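Local coordinates for putative cobalamin synthesis related protein (Corynebacterium diphtheriae, PDB 2NPN) that binds S-adenosylmethionine and probably acts as a precorrin-6A synthase (deacetylating), a methyltransferase of adenosylcobalamin biosynthesis, at residues A46-I51 / A106-G111; P113-S118 / T143-L148; G188-Q193 / E229-L234. All coordinates share one frame; numbering follows the deposited sequence. Where two conformers were deposited one is given.

Contact 1 of 3, residues A46-I51 / A106-G111. With SAM (S-adenosylmethionine), chain C.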
loop_
_atom_site.group_PDB
_atom_site.type_symbol
_atom_site.label_atom_id
_atom_site.label_comp_id
_atom_site.label_asym_id
_atom_site.label_seq_id
_atom_site.Cartn_x
_atom_site.Cartn_y
_atom_site.Cartn_z
ATOM N N ALA A 46 -12.311 7.358 -4.071
ATOM C CA ALA A 46 -13.049 8.335 -3.265
ATOM C C ALA A 46 -12.285 8.801 -2.021
ATOM O O ALA A 46 -12.225 10.004 -1.756
ATOM C CB ALA A 46 -14.452 7.776 -2.896
ATOM N N LEU A 47 -11.646 7.865 -1.316
ATOM C CA LEU A 47 -10.825 8.195 -0.140
ATOM C C LEU A 47 -9.655 9.058 -0.544
ATOM O O LEU A 47 -9.297 10.016 0.130
ATOM C CB LEU A 47 -10.283 6.937 0.550
ATOM C CG LEU A 47 -11.215 6.111 1.412
ATOM C CD1 LEU A 47 -10.403 4.953 1.942
ATOM C CD2 LEU A 47 -11.829 6.948 2.535
ATOM N N ARG A 48 -9.042 8.714 -1.663
ATOM C CA ARG A 48 -7.886 9.439 -2.122
ATOM C C ARG A 48 -8.261 10.867 -2.516
ATOM O O ARG A 48 -7.552 11.822 -2.210
ATOM C CB ARG A 48 -7.246 8.708 -3.295
ATOM C CG ARG A 48 -5.960 9.354 -3.700
ATOM C CD ARG A 48 -5.199 8.474 -4.620
ATOM N NE ARG A 48 -5.869 8.334 -5.884
ATOM C CZ ARG A 48 -5.653 7.346 -6.724
ATOM N NH1 ARG A 48 -4.762 6.379 -6.434
ATOM N NH2 ARG A 48 -6.321 7.341 -7.860
ATOM N N GLN A 49 -9.397 11.000 -3.215
ATOM C CA GLN A 49 -9.886 12.329 -3.601
ATOM C C GLN A 49 -10.211 13.172 -2.367
ATOM O O GLN A 49 -9.965 14.382 -2.363
ATOM C CB GLN A 49 -11.102 12.179 -4.517
ATOM C CG GLN A 49 -11.624 13.494 -5.102
ATOM C CD GLN A 49 -10.589 14.180 -5.994
ATOM O OE1 GLN A 49 -9.956 15.176 -5.604
ATOM N NE2 GLN A 49 -10.395 13.625 -7.199
ATOM N N LYS A 50 -10.741 12.531 -1.323
ATOM C CA LYS A 50 -11.065 13.204 -0.055
ATOM C C LYS A 50 -9.800 13.752 0.613
ATOM O O LYS A 50 -9.804 14.846 1.153
ATOM C CB LYS A 50 -11.793 12.244 0.900
ATOM C CG LYS A 50 -12.324 12.848 2.197
ATOM C CD LYS A 50 -13.067 11.782 3.071
ATOM C CE LYS A 50 -12.075 10.998 3.964
ATOM N NZ LYS A 50 -12.329 9.514 4.181
ATOM N N ILE A 51 -8.714 13.000 0.545
ATOM C CA ILE A 51 -7.426 13.478 1.090
ATOM C C ILE A 51 -6.912 14.722 0.369
ATOM O O ILE A 51 -6.560 15.746 1.001
ATOM C CB ILE A 51 -6.383 12.370 0.996
ATOM C CG1 ILE A 51 -6.701 11.299 2.024
ATOM C CG2 ILE A 51 -4.954 12.930 1.185
ATOM C CD1 ILE A 51 -5.836 10.066 1.890
ATOM N N ALA A 106 3.675 15.731 -7.326
ATOM C CA ALA A 106 3.526 14.719 -6.283
ATOM C C ALA A 106 2.898 13.457 -6.885
ATOM O O ALA A 106 1.830 13.546 -7.524
ATOM C CB ALA A 106 2.620 15.249 -5.129
ATOM N N PHE A 107 3.507 12.290 -6.623
ATOM C CA PHE A 107 2.885 10.994 -6.882
ATOM C C PHE A 107 2.320 10.461 -5.567
ATOM O O PHE A 107 3.046 10.443 -4.565
ATOM C CB PHE A 107 3.886 9.977 -7.406
ATOM C CG PHE A 107 4.263 10.134 -8.858
ATOM C CD1 PHE A 107 3.796 9.225 -9.802
ATOM C CD2 PHE A 107 5.094 11.147 -9.252
ATOM C CE1 PHE A 107 4.150 9.312 -11.123
ATOM C CE2 PHE A 107 5.478 11.265 -10.590
ATOM C CZ PHE A 107 4.994 10.330 -11.548
ATOM N N LEU A 108 1.069 10.013 -5.569
ATOM C CA LEU A 108 0.437 9.508 -4.355
ATOM C C LEU A 108 0.573 8.004 -4.319
ATOM O O LEU A 108 0.296 7.312 -5.329
ATOM C CB LEU A 108 -1.032 9.914 -4.320
ATOM C CG LEU A 108 -1.298 11.400 -4.519
ATOM C CD1 LEU A 108 -2.809 11.641 -4.415
ATOM C CD2 LEU A 108 -0.481 12.218 -3.549
ATOM N N VAL A 109 0.937 7.472 -3.155
ATOM C CA VAL A 109 1.126 6.026 -2.986
ATOM C C VAL A 109 0.417 5.621 -1.697
ATOM O O VAL A 109 0.660 6.213 -0.632
ATOM C CB VAL A 109 2.629 5.649 -2.879
ATOM C CG1 VAL A 109 2.759 4.146 -2.676
ATOM C CG2 VAL A 109 3.362 6.114 -4.160
ATOM N N TRP A 110 -0.434 4.611 -1.754
ATOM C CA TRP A 110 -1.064 4.136 -0.540
ATOM C C TRP A 110 -0.016 3.580 0.445
ATOM O O TRP A 110 0.955 2.926 0.032
ATOM C CB TRP A 110 -2.068 3.042 -0.882
ATOM C CG TRP A 110 -3.249 3.501 -1.617
ATOM C CD1 TRP A 110 -3.581 3.191 -2.903
ATOM C CD2 TRP A 110 -4.274 4.369 -1.135
ATOM N NE1 TRP A 110 -4.745 3.819 -3.252
ATOM C CE2 TRP A 110 -5.184 4.560 -2.188
ATOM C CE3 TRP A 110 -4.470 5.064 0.067
ATOM C CZ2 TRP A 110 -6.303 5.348 -2.050
ATOM C CZ3 TRP A 110 -5.571 5.872 0.197
ATOM C CH2 TRP A 110 -6.482 5.998 -0.848
ATOM N N GLY A 111 -0.195 3.903 1.720
ATOM C CA GLY A 111 0.657 3.414 2.798
ATOM C C GLY A 111 1.987 4.136 2.785
ATOM O O GLY A 111 2.009 5.383 2.821
HETATM N N SAM C . 2.532 0.399 0.266
HETATM C CA SAM C . 1.414 -0.278 0.991
HETATM C C SAM C . 1.578 -0.167 2.495
HETATM O O SAM C . 0.703 -0.678 3.245
HETATM O OXT SAM C . 2.548 0.465 2.959
HETATM C CB SAM C . 1.303 -1.750 0.554
HETATM C CG SAM C . 0.864 -1.937 -0.899
HETATM S SD SAM C . 0.592 -3.662 -1.435
HETATM C CE SAM C . 0.253 -3.285 -3.179
HETATM C "C5'" SAM C . -1.135 -4.105 -1.037
HETATM C "C4'" SAM C . -1.288 -4.990 0.212
HETATM O "O4'" SAM C . -1.213 -4.191 1.345
HETATM C "C3'" SAM C . -2.634 -5.704 0.345
HETATM O "O3'" SAM C . -2.686 -6.898 -0.395
HETATM C "C2'" SAM C . -2.762 -5.934 1.827
HETATM O "O2'" SAM C . -1.898 -6.986 2.222
HETATM C "C1'" SAM C . -2.189 -4.615 2.301
HETATM N N9 SAM C . -3.220 -3.571 2.494
HETATM C C8 SAM C . -3.209 -2.317 1.904
HETATM N N7 SAM C . -4.234 -1.587 2.353
HETATM C C5 SAM C . -4.892 -2.347 3.278
HETATM C C6 SAM C . -5.975 -2.093 4.107
HETATM N N6 SAM C . -6.632 -0.905 4.091
HETATM N N1 SAM C . -6.408 -3.092 4.971
HETATM C C2 SAM C . -5.715 -4.284 5.050
HETATM N N3 SAM C . -4.641 -4.538 4.241
HETATM C C4 SAM C . -4.210 -3.583 3.381
HETATM O O HOH W 1 -2.534 6.272 -4.484
#
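The first carbons of Arg48 pack obliquely against the six-membered end of the Trp110 indole. Its CB comes within 3.7 Å of Trp110 CZ2 and is equally near Trp110 CH2. The two side chains cross at about a right angle. Leu47 touches the same corner more lightly, with CB 4.2 Å from Trp110 CH2. This is the close-packed part of the contact, and Trp110 and Arg48 bury the most surface in it. With chi1 at -174°, CG of Arg48 stands anti to the backbone N, and the chain is carried off the helix toward the strand. There Arg48 CG meets Leu108 CD1 at 4.0 Å. The chain then bends at chi3 (68°), and the guanidinium ends up beside the indole, its plane 19° from that of the ring.

The polar side is looser and is bridged by solvent. Arg48 NH1 donates to a water at 3.0 Å. That water passes on a weak bond to the backbone carbonyl of Leu108 and also lies over one face of the Trp110 ring. The charge of Arg48 has its stronger partner outside the two segments, in a salt bridge from NH1 to Asp36.

Trp110 also faces the cofactor through its backbone. Its O accepts from SAM N at 3.0 Å, and Gly111 follows with a positive phi, its CA 3.5 Å from SAM OXT. Trp110 and Gly111 thus form part of the SAM pocket of this tetrapyrrole methylase, in the loop that follows strand 104-109.

Helix 42-55 thus packs on one side of the parallel sheet at the end of strand 104-109. Strand 31-35 pairs with that strand and also touches Arg48 through Ala34. Val109 points away from helix 42-55, to Thr119 of helix 119-130.

Contact 2 of 3, residues P113-S118 / T143-L148. With SAM (S-adenosylmethionine), chain C.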
loop_
_atom_site.group_PDB
_atom_site.type_symbol
_atom_site.label_atom_id
_atom_site.label_comp_id
_atom_site.label_asym_id
_atom_site.label_seq_id
_atom_site.Cartn_x
_atom_site.Cartn_y
_atom_site.Cartn_z
ATOM N N PRO A 113 5.671 4.486 0.490
ATOM C CA PRO A 113 6.133 4.189 -0.858
ATOM C C PRO A 113 7.113 3.034 -0.966
ATOM O O PRO A 113 7.308 2.474 -2.068
ATOM C CB PRO A 113 6.794 5.522 -1.312
ATOM C CG PRO A 113 6.234 6.545 -0.399
ATOM C CD PRO A 113 5.975 5.875 0.900
ATOM N N SER A 114 7.756 2.690 0.147
ATOM C CA SER A 114 8.816 1.677 0.096
ATOM C C SER A 114 8.310 0.242 0.018
ATOM O O SER A 114 9.099 -0.672 -0.344
ATOM C CB SER A 114 9.673 1.751 1.366
ATOM O OG SER A 114 8.950 1.293 2.503
ATOM N N LEU A 115 7.041 0.030 0.383
ATOM C CA LEU A 115 6.578 -1.313 0.753
ATOM C C LEU A 115 5.617 -1.916 -0.301
ATOM O O LEU A 115 4.487 -1.479 -0.459
ATOM C CB LEU A 115 5.927 -1.272 2.137
ATOM C CG LEU A 115 5.380 -2.603 2.647
ATOM C CD1 LEU A 115 6.480 -3.642 2.813
ATOM C CD2 LEU A 115 4.649 -2.340 3.965
ATOM N N TYR A 116 6.073 -2.967 -0.962
ATOM C CA TYR A 116 5.262 -3.658 -1.989
ATOM C C TYR A 116 4.517 -2.668 -2.883
ATOM O O TYR A 116 3.295 -2.775 -3.103
ATOM C CB TYR A 116 4.307 -4.702 -1.388
ATOM C CG TYR A 116 5.017 -5.853 -0.711
ATOM C CD1 TYR A 116 5.949 -6.633 -1.401
ATOM C CD2 TYR A 116 4.805 -6.146 0.611
ATOM C CE1 TYR A 116 6.635 -7.694 -0.806
ATOM C CE2 TYR A 116 5.480 -7.195 1.221
ATOM C CZ TYR A 116 6.407 -7.972 0.517
ATOM O OH TYR A 116 7.112 -8.975 1.146
ATOM N N ASP A 117 5.270 -1.750 -3.451
ATOM C CA ASP A 117 4.724 -0.749 -4.376
ATOM C C ASP A 117 5.730 -0.459 -5.464
ATOM O O ASP A 117 6.932 -0.363 -5.179
ATOM C CB ASP A 117 4.368 0.542 -3.617
ATOM C CG ASP A 117 3.619 1.510 -4.476
ATOM O OD1 ASP A 117 2.382 1.407 -4.542
ATOM O OD2 ASP A 117 4.279 2.341 -5.148
ATOM N N SER A 118 5.249 -0.281 -6.700
ATOM C CA SER A 118 6.146 -0.141 -7.855
ATOM C C SER A 118 6.393 1.308 -8.282
ATOM O O SER A 118 7.173 1.557 -9.220
ATOM C CB SER A 118 5.570 -0.906 -9.048
ATOM O OG SER A 118 4.296 -0.400 -9.373
ATOM N N THR A 143 1.894 2.450 7.040
ATOM C CA THR A 143 1.645 1.219 6.308
ATOM C C THR A 143 0.437 0.431 6.872
ATOM O O THR A 143 0.026 0.618 8.014
ATOM C CB THR A 143 2.883 0.269 6.389
ATOM O OG1 THR A 143 3.022 -0.221 7.732
ATOM C CG2 THR A 143 4.202 0.924 5.902
ATOM N N ALA A 144 -0.114 -0.466 6.061
ATOM C CA ALA A 144 -1.199 -1.332 6.509
ATOM C C ALA A 144 -0.766 -2.174 7.730
ATOM O O ALA A 144 -1.547 -2.465 8.636
ATOM C CB ALA A 144 -1.655 -2.233 5.346
ATOM N N VAL A 145 0.500 -2.595 7.733
ATOM C CA VAL A 145 1.058 -3.356 8.875
ATOM C C VAL A 145 0.957 -2.568 10.174
ATOM O O VAL A 145 0.597 -3.092 11.241
ATOM C CB VAL A 145 2.550 -3.719 8.614
ATOM C CG1 VAL A 145 3.124 -4.517 9.772
ATOM C CG2 VAL A 145 2.718 -4.471 7.279
ATOM N N GLN A 146 1.326 -1.298 10.111
ATOM C CA GLN A 146 1.265 -0.450 11.324
ATOM C C GLN A 146 -0.161 -0.222 11.776
ATOM O O GLN A 146 -0.436 -0.119 12.985
ATOM C CB GLN A 146 1.953 0.879 11.028
ATOM C CG GLN A 146 3.432 0.775 10.984
ATOM C CD GLN A 146 4.031 2.061 10.427
ATOM O OE1 GLN A 146 4.532 2.899 11.180
ATOM N NE2 GLN A 146 3.981 2.226 9.125
ATOM N N VAL A 147 -1.097 -0.117 10.829
ATOM C CA VAL A 147 -2.521 0.034 11.197
ATOM C C VAL A 147 -3.022 -1.287 11.820
ATOM O O VAL A 147 -3.743 -1.250 12.796
ATOM C CB VAL A 147 -3.391 0.506 10.033
ATOM C CG1 VAL A 147 -4.812 0.710 10.511
ATOM C CG2 VAL A 147 -2.835 1.861 9.468
ATOM N N LEU A 148 -2.634 -2.436 11.278
ATOM C CA LEU A 148 -3.058 -3.713 11.848
ATOM C C LEU A 148 -2.626 -3.812 13.325
ATOM O O LEU A 148 -3.413 -4.154 14.219
ATOM C CB LEU A 148 -2.436 -4.881 11.053
ATOM C CG LEU A 148 -2.791 -6.258 11.651
ATOM C CD1 LEU A 148 -4.196 -6.737 11.267
ATOM C CD2 LEU A 148 -1.760 -7.315 11.185
HETATM N N SAM C . 2.532 0.399 0.266
HETATM C CA SAM C . 1.414 -0.278 0.991
HETATM C C SAM C . 1.578 -0.167 2.495
HETATM O O SAM C . 0.703 -0.678 3.245
HETATM O OXT SAM C . 2.548 0.465 2.959
HETATM C CB SAM C . 1.303 -1.750 0.554
HETATM C CG SAM C . 0.864 -1.937 -0.899
HETATM S SD SAM C . 0.592 -3.662 -1.435
HETATM C CE SAM C . 0.253 -3.285 -3.179
HETATM C "C5'" SAM C . -1.135 -4.105 -1.037
HETATM C "C4'" SAM C . -1.288 -4.990 0.212
HETATM O "O4'" SAM C . -1.213 -4.191 1.345
HETATM C "C3'" SAM C . -2.634 -5.704 0.345
HETATM O "O3'" SAM C . -2.686 -6.898 -0.395
HETATM C "C2'" SAM C . -2.762 -5.934 1.827
HETATM O "O2'" SAM C . -1.898 -6.986 2.222
HETATM C "C1'" SAM C . -2.189 -4.615 2.301
HETATM N N9 SAM C . -3.220 -3.571 2.494
HETATM C C8 SAM C . -3.209 -2.317 1.904
HETATM N N7 SAM C . -4.234 -1.587 2.353
HETATM C C5 SAM C . -4.892 -2.347 3.278
HETATM C C6 SAM C . -5.975 -2.093 4.107
HETATM N N6 SAM C . -6.632 -0.905 4.091
HETATM N N1 SAM C . -6.408 -3.092 4.971
HETATM C C2 SAM C . -5.715 -4.284 5.050
HETATM N N3 SAM C . -4.641 -4.538 4.241
HETATM C C4 SAM C . -4.210 -3.583 3.381
#
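Leu115 reaches across to Thr143 with one methyl branch. Its CD2 lies 3.8 Å from Thr143 CG2, and the two side chains cross at about a right angle. The same CD2 is 4.4 Å from Val145 CG2, so one methyl serves both neighbours. Leu115 has CG anti to its backbone N (chi1 179°), which sends the branch toward the helix start. Both methyls of the first pair also border the SAM carboxylate: Thr143 CG2 is 3.4 Å from SAM OXT.

Backbone atoms hold the amino-acid end of the cofactor from the two segments. Leu115 O accepts from SAM N at 2.8 Å. Ala144 N donates to SAM O at 2.9 Å, in a nearly straight bond (175°). Ala144 is in the first turn of helix 144-152, so the helix dipole would favour the negative carboxylate there. The loop after strand 104-109 and the start of this helix are thus two walls of the SAM pocket of the tetrapyrrole methylase fold. Tyr116 O also comes close to the transferable methyl, 3.1 Å from SAM CE.

The second shell fixes these parts. Thr143 is the N-cap: its OG1 accepts from Gln146 N at 3.1 Å. In the loop, Ser114 OG is hydrogen-bonded to Asp112, and Asp117 caps Thr119 N at the start of helix 119-130. Met185 of strand 181-185 packs against Leu115, Tyr116 and Val145.

Contact 3 of 3, residues G188-Q193 / E229-L234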
loop_
_atom_site.group_PDB
_atom_site.type_symbol
_atom_site.label_atom_id
_atom_site.label_comp_id
_atom_site.label_asym_id
_atom_site.label_seq_id
_atom_site.Cartn_x
_atom_site.Cartn_y
_atom_site.Cartn_z
ATOM N N GLY A 188 -4.202 -13.403 -1.735
ATOM C CA GLY A 188 -5.494 -13.486 -2.432
ATOM C C GLY A 188 -6.325 -14.680 -2.033
ATOM O O GLY A 188 -7.446 -14.829 -2.525
ATOM N N LYS A 189 -5.749 -15.568 -1.227
ATOM C CA LYS A 189 -6.369 -16.811 -0.855
ATOM C C LYS A 189 -6.417 -16.760 0.666
ATOM O O LYS A 189 -6.671 -15.674 1.247
ATOM C CB LYS A 189 -5.578 -18.019 -1.383
ATOM C CG LYS A 189 -5.377 -18.039 -2.896
ATOM C CD LYS A 189 -4.525 -19.268 -3.282
ATOM C CE LYS A 189 -4.389 -19.470 -4.783
ATOM N NZ LYS A 189 -3.441 -20.565 -5.131
ATOM N N THR A 190 -6.081 -17.872 1.350
ATOM C CA THR A 190 -6.302 -18.017 2.819
ATOM C C THR A 190 -5.120 -18.830 3.382
ATOM O O THR A 190 -5.270 -19.899 3.973
ATOM C CB THR A 190 -7.668 -18.682 3.244
ATOM O OG1 THR A 190 -7.710 -20.028 2.754
ATOM C CG2 THR A 190 -8.890 -17.845 2.755
ATOM N N ALA A 191 -3.918 -18.280 3.216
ATOM C CA ALA A 191 -2.697 -19.058 3.404
ATOM C C ALA A 191 -2.437 -19.474 4.859
ATOM O O ALA A 191 -1.697 -20.436 5.107
ATOM C CB ALA A 191 -1.473 -18.309 2.764
ATOM N N TRP A 192 -3.059 -18.788 5.819
ATOM C CA TRP A 192 -2.999 -19.189 7.213
ATOM C C TRP A 192 -3.463 -20.641 7.419
ATOM O O TRP A 192 -2.999 -21.317 8.331
ATOM C CB TRP A 192 -3.805 -18.267 8.123
ATOM C CG TRP A 192 -5.290 -18.118 7.805
ATOM C CD1 TRP A 192 -6.288 -18.919 8.246
ATOM C CD2 TRP A 192 -5.902 -17.108 7.012
ATOM N NE1 TRP A 192 -7.482 -18.457 7.788
ATOM C CE2 TRP A 192 -7.281 -17.336 7.043
ATOM C CE3 TRP A 192 -5.418 -16.015 6.300
ATOM C CZ2 TRP A 192 -8.177 -16.517 6.369
ATOM C CZ3 TRP A 192 -6.306 -15.194 5.660
ATOM C CH2 TRP A 192 -7.673 -15.462 5.686
ATOM N N GLN A 193 -4.416 -21.077 6.620
ATOM C CA GLN A 193 -4.954 -22.427 6.821
ATOM C C GLN A 193 -3.905 -23.487 6.532
ATOM O O GLN A 193 -3.941 -24.605 7.110
ATOM C CB GLN A 193 -6.195 -22.599 5.939
ATOM C CG GLN A 193 -7.417 -21.776 6.385
ATOM C CD GLN A 193 -8.028 -22.283 7.693
ATOM O OE1 GLN A 193 -7.449 -22.111 8.755
ATOM N NE2 GLN A 193 -9.199 -22.948 7.608
ATOM N N GLU A 229 -14.163 -17.854 5.597
ATOM C CA GLU A 229 -15.551 -17.675 5.157
ATOM C C GLU A 229 -15.844 -16.172 5.083
ATOM O O GLU A 229 -16.433 -15.690 4.103
ATOM C CB GLU A 229 -16.553 -18.351 6.116
ATOM C CG GLU A 229 -16.441 -19.872 6.276
ATOM C CD GLU A 229 -16.954 -20.355 7.656
ATOM O OE1 GLU A 229 -17.643 -19.551 8.349
ATOM O OE2 GLU A 229 -16.689 -21.528 8.057
ATOM N N LEU A 230 -15.426 -15.439 6.120
ATOM C CA LEU A 230 -15.649 -14.010 6.217
ATOM C C LEU A 230 -14.989 -13.312 5.026
ATOM O O LEU A 230 -15.561 -12.423 4.393
ATOM C CB LEU A 230 -15.054 -13.476 7.533
ATOM C CG LEU A 230 -15.140 -11.970 7.738
ATOM C CD1 LEU A 230 -16.595 -11.439 7.800
ATOM C CD2 LEU A 230 -14.391 -11.670 9.009
ATOM N N LYS A 231 -13.764 -13.709 4.710
ATOM C CA LYS A 231 -13.004 -13.015 3.648
ATOM C C LYS A 231 -13.745 -13.166 2.298
ATOM O O LYS A 231 -13.888 -12.201 1.538
ATOM C CB LYS A 231 -11.567 -13.567 3.610
ATOM C CG LYS A 231 -10.663 -12.954 2.531
ATOM C CD LYS A 231 -9.273 -13.443 2.630
ATOM C CE LYS A 231 -8.332 -12.804 1.631
ATOM N NZ LYS A 231 -6.949 -13.154 1.941
ATOM N N GLN A 232 -14.278 -14.347 2.039
ATOM C CA GLN A 232 -15.046 -14.573 0.819
ATOM C C GLN A 232 -16.339 -13.763 0.808
ATOM O O GLN A 232 -16.691 -13.193 -0.222
ATOM C CB GLN A 232 -15.311 -16.063 0.632
ATOM C CG GLN A 232 -14.100 -16.791 0.080
ATOM C CD GLN A 232 -14.121 -18.279 0.374
ATOM O OE1 GLN A 232 -13.966 -18.697 1.524
ATOM N NE2 GLN A 232 -14.305 -19.085 -0.663
ATOM N N GLN A 233 -17.049 -13.736 1.944
ATOM C CA GLN A 233 -18.284 -12.970 2.108
ATOM C C GLN A 233 -18.017 -11.489 1.767
ATOM O O GLN A 233 -18.718 -10.886 0.940
ATOM C CB GLN A 233 -18.835 -13.126 3.546
ATOM C CG GLN A 233 -19.332 -14.572 3.910
ATOM C CD GLN A 233 -19.532 -14.883 5.433
ATOM O OE1 GLN A 233 -19.246 -14.064 6.332
ATOM N NE2 GLN A 233 -20.069 -16.089 5.709
ATOM N N LEU A 234 -16.949 -10.939 2.348
ATOM C CA LEU A 234 -16.593 -9.543 2.127
ATOM C C LEU A 234 -16.171 -9.256 0.690
ATOM O O LEU A 234 -16.529 -8.193 0.146
ATOM C CB LEU A 234 -15.487 -9.117 3.075
ATOM C CG LEU A 234 -15.868 -9.118 4.565
ATOM C CD1 LEU A 234 -14.648 -8.938 5.458
ATOM C CD2 LEU A 234 -16.922 -8.044 4.806
#
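The ammonium of Lys231 is gripped by three oxygens. Across the contact, Lys231 NZ donates to Lys189 O at 2.6 Å. The C=O...N angle of 166° puts the nitrogen nearly in line with the carbonyl. Asp187 O takes a second bond from NZ, and Asp243 OD2 forms a salt bridge with it. The nearby carboxylate would be expected to favour the charged form of the lysine. To get there the side chain runs out fully extended from its helix, with CG anti to the backbone N (chi1 179°). Its last carbons follow the same carbonyl, with Lys231 CE 3.3 Å from Lys189 O.

Lower down, the aliphatic chain is flanked by an aromatic. Lys231 CD meets Trp192 CH2 at 4.0 Å, at the edge of the indole and near its plane. The two side chains cross at a slant, and the lysine carbon meets the rim, not a face. A face of that indole is instead used by Thr190, whose CB sits 3.8 Å above the plane toward the rim. In the fold, this joins the loop after strand 181-185, up to the start of the short helix 192-195, to helix 220-238, beside the mixed sheet. Asp243, which also binds SAM through its backbone O, opens strand 243-249.

Trp192 is held further by its own neighbours. Its NE1 is bonded to Gly224 O of helix 220-238. Tyr245 meets the ring edge-to-face, while Val227 and Met202 pack against it.

Along the chain the three contacts come in series: contact 1 closes first, then contact 2, then contact 3. Contacts 1 and 2 adjoin, with centres 14 Å apart, and Val109 touches Asp117 between them. Strand 104-109 of contact 1 runs on into the loop of contact 2, and both border SAM. Contact 1 lies on the five-stranded parallel sheet. Contact 2 spans from the loop after strand 104-109 to helix 144-152. Contact 3 lies beside the mixed sheet, its centre about 27 Å from that of contact 1 and 20 Å from that of contact 2. SAM lies between the two sheet regions: contacts 1 and 2 touch it, and contact 3 is linked to it through Asp243, whose backbone O binds it.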